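Local coordinates for conserved hypothetical protein (Thermoplasma acidophilum DSM 1728, PDB 1Q7H), which is of unknown function but carries a PUA domain and may bind RNA, possibly in translation initiation, at residues N71-D76 and D105-K110. Numbering follows the deposited sequence.
Sequences NIVTVD and DMIFVK
Lys110 crosses Ile72 and Thr74 obliquely with its methylenes, its CD 3.5 Å from Ile72 CG2 and its CG 3.4 Å from Thr74 OG1. Strands 72-75 and 106-110 are parallel neighbours in the interior of the PUA domain's mixed sheet, a pairing that illustrates how parallel strands join through main-chain hydrogen bonds and side chains pack across the join. Val73 turns both its N and its O to the other strand, its N bonding to Phe108 O and its O to Lys110 N at 2.8 Å, the residues flanking its partner Val109. Phe108 N to Asn71 O and Val75 N to Lys110 O extend the same register.

At the entry to the strand a side chain takes over: Asn71 ND2 gives a hydrogen bond to Met106 O, 2.9 Å long, the acceptor tilted 21° out of the amide plane. CG lies anti to its own carbonyl carbon (chi1 -64°), and from there ND2 meets Met106 O. An alanine here would probably leave Met106 O without this donor. Asn71 CB packs near Phe108 CE2, and the Phe108 ring stacks edge-to-face with Tyr22.

On the other face, the one turned to Ile94 and Ile101, Val73 CG2 meets Ile107 CD1 at 3.8 Å, while Val75 CG1 packs on Val109 CG1. On the face of Ile72, Thr74 and Lys110, one water joins Thr74 OG1, at 2.9 Å, to Lys110 NZ, whose N-H it accepts.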
# COMPACT_ATOMS: atom_id res chain seq x y z
N ASN A 71 -6.76 1.52 -7.97
CA ASN A 71 -5.63 0.61 -8.01
C ASN A 71 -5.74 -0.55 -7.04
O ASN A 71 -4.73 -1.02 -6.52
CB ASN A 71 -4.33 1.38 -7.76
CG ASN A 71 -4.05 2.39 -8.86
OD1 ASN A 71 -4.90 2.66 -9.70
ND2 ASN A 71 -2.84 2.94 -8.86
N ILE A 72 -6.96 -1.01 -6.81
CA ILE A 72 -7.19 -2.12 -5.91
C ILE A 72 -7.13 -3.46 -6.64
O ILE A 72 -7.60 -3.59 -7.76
CB ILE A 72 -8.56 -1.98 -5.22
CG1 ILE A 72 -8.58 -0.75 -4.32
CG2 ILE A 72 -8.85 -3.21 -4.40
CD1 ILE A 72 -9.98 -0.37 -3.88
N VAL A 73 -6.54 -4.45 -5.98
CA VAL A 73 -6.41 -5.79 -6.53
C VAL A 73 -6.86 -6.77 -5.46
O VAL A 73 -6.36 -6.75 -4.34
CB VAL A 73 -4.94 -6.10 -6.90
CG1 VAL A 73 -4.84 -7.50 -7.46
CG2 VAL A 73 -4.43 -5.08 -7.90
N THR A 74 -7.82 -7.61 -5.81
CA THR A 74 -8.34 -8.59 -4.88
C THR A 74 -7.80 -9.98 -5.20
O THR A 74 -7.87 -10.43 -6.34
CB THR A 74 -9.87 -8.62 -4.93
OG1 THR A 74 -10.35 -7.31 -4.67
CG2 THR A 74 -10.45 -9.60 -3.89
N VAL A 75 -7.26 -10.64 -4.18
CA VAL A 75 -6.69 -11.97 -4.36
C VAL A 75 -7.50 -13.03 -3.63
O VAL A 75 -8.29 -12.71 -2.73
CB VAL A 75 -5.22 -11.99 -3.87
CG1 VAL A 75 -4.42 -10.91 -4.62
CG2 VAL A 75 -5.15 -11.77 -2.37
N ASP A 76 -7.33 -14.29 -4.02
CA ASP A 76 -8.11 -15.35 -3.39
C ASP A 76 -7.49 -15.87 -2.11
O ASP A 76 -6.41 -15.45 -1.71
CB ASP A 76 -8.36 -16.52 -4.38
CG ASP A 76 -7.08 -17.22 -4.85
OD1 ASP A 76 -6.09 -17.25 -4.10
OD2 ASP A 76 -7.08 -17.76 -5.97
N ASP A 105 2.24 1.10 -11.90
CA ASP A 105 1.37 1.71 -10.90
C ASP A 105 1.54 1.04 -9.53
O ASP A 105 1.87 -0.15 -9.44
CB ASP A 105 -0.11 1.57 -11.27
CG ASP A 105 -0.50 2.32 -12.52
OD1 ASP A 105 0.26 3.22 -12.94
OD2 ASP A 105 -1.57 2.02 -13.08
N MSE A 106 1.30 1.79 -8.48
CA MSE A 106 1.34 1.23 -7.14
C MSE A 106 -0.04 0.59 -6.99
O MSE A 106 -1.05 1.19 -7.39
CB MSE A 106 1.51 2.34 -6.10
CG MSE A 106 1.73 1.83 -4.69
SE MSE A 106 2.05 3.31 -3.45
CE MSE A 106 3.85 3.76 -3.97
N ILE A 107 -0.10 -0.63 -6.45
CA ILE A 107 -1.39 -1.29 -6.26
C ILE A 107 -1.60 -1.64 -4.79
O ILE A 107 -0.64 -1.80 -4.03
CB ILE A 107 -1.53 -2.57 -7.11
CG1 ILE A 107 -0.47 -3.60 -6.70
CG2 ILE A 107 -1.42 -2.22 -8.58
CD1 ILE A 107 -0.74 -4.99 -7.21
N PHE A 108 -2.86 -1.75 -4.42
CA PHE A 108 -3.23 -2.05 -3.05
C PHE A 108 -3.98 -3.36 -3.05
O PHE A 108 -5.08 -3.46 -3.59
CB PHE A 108 -4.07 -0.88 -2.54
CG PHE A 108 -3.42 0.45 -2.80
CD1 PHE A 108 -2.19 0.74 -2.23
CD2 PHE A 108 -3.98 1.36 -3.69
CE1 PHE A 108 -1.51 1.92 -2.55
CE2 PHE A 108 -3.31 2.54 -4.02
CZ PHE A 108 -2.07 2.82 -3.45
N VAL A 109 -3.36 -4.36 -2.45
CA VAL A 109 -3.86 -5.72 -2.40
C VAL A 109 -4.79 -6.00 -1.24
O VAL A 109 -4.45 -5.76 -0.09
CB VAL A 109 -2.69 -6.72 -2.32
CG1 VAL A 109 -3.21 -8.15 -2.43
CG2 VAL A 109 -1.67 -6.40 -3.42
N LYS A 110 -5.96 -6.55 -1.55
CA LYS A 110 -6.91 -6.88 -0.50
C LYS A 110 -7.37 -8.33 -0.56
O LYS A 110 -7.36 -8.97 -1.61
CB LYS A 110 -8.14 -5.97 -0.58
CG LYS A 110 -8.84 -6.02 -1.91
CD LYS A 110 -10.16 -5.26 -1.87
CE LYS A 110 -11.27 -6.11 -1.28
NZ LYS A 110 -12.60 -5.46 -1.40
O HOH W 1 -13.18 -6.92 -4.04